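Local coordinates for exotoxin type A precursor (allele 1) (Streptococcus pyogenes phage T12, PDB 1FNU), which acts as a superantigen exotoxin, probably stimulating T cells by bridging MHC class II molecules and T-cell receptors, as its family does, at the interface of chains A and B. Numbering follows the deposited sequence. Chains: chain A/B, Exotoxin type A precursor (allele 1).

The interface of chains A and B. Residues chain A 42-44, 64-65; chain B 189-191.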
ATOM      1  N   LEU A  42      -0.265  13.107  -9.133  1.00 19.79           N
ATOM      2  CA  LEU A  42       0.337  12.887 -10.434  1.00 19.89           C
ATOM      3  C   LEU A  42      -0.243  13.927 -11.427  1.00 20.00           C
ATOM      4  O   LEU A  42      -1.295  14.481 -11.193  1.00 19.99           O
ATOM      5  CB  LEU A  42      -0.002  11.484 -10.866  1.00 19.60           C
ATOM      6  CG  LEU A  42       0.538  10.356  -9.939  1.00 19.55           C
ATOM      7  CD1 LEU A  42       0.520   9.053 -10.681  1.00 19.55           C
ATOM      8  CD2 LEU A  42       1.993  10.681  -9.504  1.00 19.58           C
ATOM      9  N   SER A  43       0.420  14.165 -12.545  1.00 20.16           N
ATOM     10  CA  SER A  43      -0.090  15.170 -13.480  1.00 20.31           C
ATOM     11  C   SER A  43      -1.526  14.967 -14.016  1.00 20.40           C
ATOM     12  O   SER A  43      -2.150  15.932 -14.478  1.00 20.28           O
ATOM     13  CB  SER A  43       0.874  15.266 -14.669  1.00 20.37           C
ATOM     14  OG  SER A  43       2.150  15.596 -14.189  1.00 20.47           O
ATOM     15  N   HIS A  44      -2.070  13.745 -13.950  1.00 20.38           N
ATOM     16  CA  HIS A  44      -3.385  13.558 -14.565  1.00 20.40           C
ATOM     17  C   HIS A  44      -4.531  13.530 -13.597  1.00 20.18           C
ATOM     18  O   HIS A  44      -5.639  13.181 -13.966  1.00 20.10           O
ATOM     19  CB  HIS A  44      -3.439  12.280 -15.401  1.00 20.92           C
ATOM     20  CG  HIS A  44      -3.160  11.018 -14.619  1.00 21.21           C
ATOM     21  ND1 HIS A  44      -1.930  10.431 -14.565  1.00 21.61           N
ATOM     22  CD2 HIS A  44      -3.943  10.300 -13.785  1.00 21.53           C
ATOM     23  CE1 HIS A  44      -1.956   9.400 -13.733  1.00 21.65           C
ATOM     24  NE2 HIS A  44      -3.172   9.301 -13.244  1.00 21.58           N
ATOM     25  N   ASN A  64      -5.779  12.316 -18.822  1.00 23.17           N
ATOM     26  CA  ASN A  64      -4.360  12.610 -18.924  1.00 23.58           C
ATOM     27  C   ASN A  64      -4.038  13.991 -18.388  1.00 23.85           C
ATOM     28  O   ASN A  64      -4.903  14.683 -17.865  1.00 23.72           O
ATOM     29  CB  ASN A  64      -3.884  12.562 -20.370  1.00 23.54           C
ATOM     30  CG  ASN A  64      -4.726  13.422 -21.315  1.00 23.62           C
ATOM     31  OD1 ASN A  64      -5.185  14.521 -20.960  1.00 23.73           O
ATOM     32  ND2 ASN A  64      -4.899  12.944 -22.535  1.00 23.63           N
ATOM     33  N   GLN A  65      -2.750  14.341 -18.495  1.00 24.36           N
ATOM     34  CA  GLN A  65      -2.242  15.600 -18.022  1.00 24.81           C
ATOM     35  C   GLN A  65      -3.006  16.780 -18.600  1.00 25.01           C
ATOM     36  O   GLN A  65      -3.364  17.664 -17.869  1.00 24.84           O
ATOM     37  CB  GLN A  65      -0.758  15.737 -18.345  1.00 25.25           C
ATOM     38  CG  GLN A  65      -0.253  17.209 -18.408  1.00 25.97           C
ATOM     39  CD  GLN A  65       1.111  17.206 -18.990  1.00 26.45           C
ATOM     40  OE1 GLN A  65       1.387  16.504 -19.989  1.00 26.61           O
ATOM     41  NE2 GLN A  65       2.000  17.950 -18.371  1.00 26.77           N
TER
ATOM     42  N   GLU B 189       4.999  12.018 -17.824  1.00 24.34           N
ATOM     43  CA  GLU B 189       4.396  13.251 -17.412  1.00 23.90           C
ATOM     44  C   GLU B 189       5.221  13.847 -16.307  1.00 23.49           C
ATOM     45  O   GLU B 189       5.945  13.175 -15.567  1.00 23.47           O
ATOM     46  CB  GLU B 189       2.919  13.012 -16.927  1.00 23.99           C
ATOM     47  CG  GLU B 189       2.048  12.549 -18.130  1.00 24.13           C
ATOM     48  CD  GLU B 189       0.536  12.437 -17.862  1.00 24.33           C
ATOM     49  OE1 GLU B 189       0.066  12.457 -16.664  1.00 24.09           O
ATOM     50  OE2 GLU B 189      -0.174  12.274 -18.896  1.00 24.40           O
ATOM     51  N   PRO B 190       5.055  15.139 -16.115  1.00 23.15           N
ATOM     52  CA  PRO B 190       5.797  15.792 -15.081  1.00 22.84           C
ATOM     53  C   PRO B 190       5.845  14.977 -13.808  1.00 22.67           C
ATOM     54  O   PRO B 190       6.941  14.678 -13.376  1.00 22.73           O
ATOM     55  CB  PRO B 190       5.052  17.102 -14.945  1.00 22.84           C
ATOM     56  CG  PRO B 190       4.756  17.385 -16.434  1.00 22.92           C
ATOM     57  CD  PRO B 190       4.085  16.074 -16.690  1.00 23.04           C
ATOM     58  N   GLU B 191       4.691  14.666 -13.206  1.00 22.34           N
ATOM     59  CA  GLU B 191       4.592  13.861 -11.981  1.00 22.04           C
ATOM     60  C   GLU B 191       4.015  12.539 -12.432  1.00 21.51           C
ATOM     61  O   GLU B 191       2.868  12.462 -12.903  1.00 21.43           O
ATOM     62  CB  GLU B 191       3.662  14.518 -10.944  1.00 22.42           C
ATOM     63  CG  GLU B 191       4.162  15.885 -10.484  1.00 23.09           C
ATOM     64  CD  GLU B 191       3.143  16.736  -9.694  1.00 23.58           C
ATOM     65  OE1 GLU B 191       1.974  16.874 -10.097  1.00 23.79           O
ATOM     66  OE2 GLU B 191       3.513  17.315  -8.665  1.00 23.91           O
TER
HETATM   67  O   HOH W   1       1.941  18.066 -12.929  1.00 32.08           O
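The loop of A:Leu42 to A:His44, just before strand 45-48, meets the loop B:Glu189 to B:Glu191 ahead of helix 194-197. A:Ser43 lies in the OB-fold domain and the chain B loop in the beta-grasp domain. The whole interface is two-fold symmetric, so the contact recurs with the chains exchanged. The pairing may be a product of crystal packing rather than a biological dimer.

A:Ser43 and B:Glu191 pair through two nearly straight hydrogen bonds. The backbone N of A:Ser43 donates to the backbone carbonyl O of B:Glu191 at 3.0 Å. In return the amide N of B:Glu191 donates to the hydroxyl OG of A:Ser43 at 2.9 Å. OG stands beside its own backbone N (chi1 -58°), which brings both polar groups to the same residue of chain B. A water bridges this OG to the carboxylate OE1 of B:Glu191. A:Leu42 packs its CA against CB of B:Glu191 at 3.7 Å.

B:Glu189 reaches across with an extended side chain (chi2 -173°), passing CB of A:Ser43. Its carboxylate ends near the start of helix 65-72. There OE2 accepts a weak hydrogen bond from the backbone N of A:Gln65 at 3.3 Å. The helix N-terminus would probably favour the negative charge. The other oxygen, OE1, lies in plane at the edge of the A:His44 ring, 3.5 Å from ND1. Ring and carboxylate planes are 59° apart. A:Gln65 crosses B:Pro190 at about a right angle, with its amide NE2 3.3 Å from the proline CD.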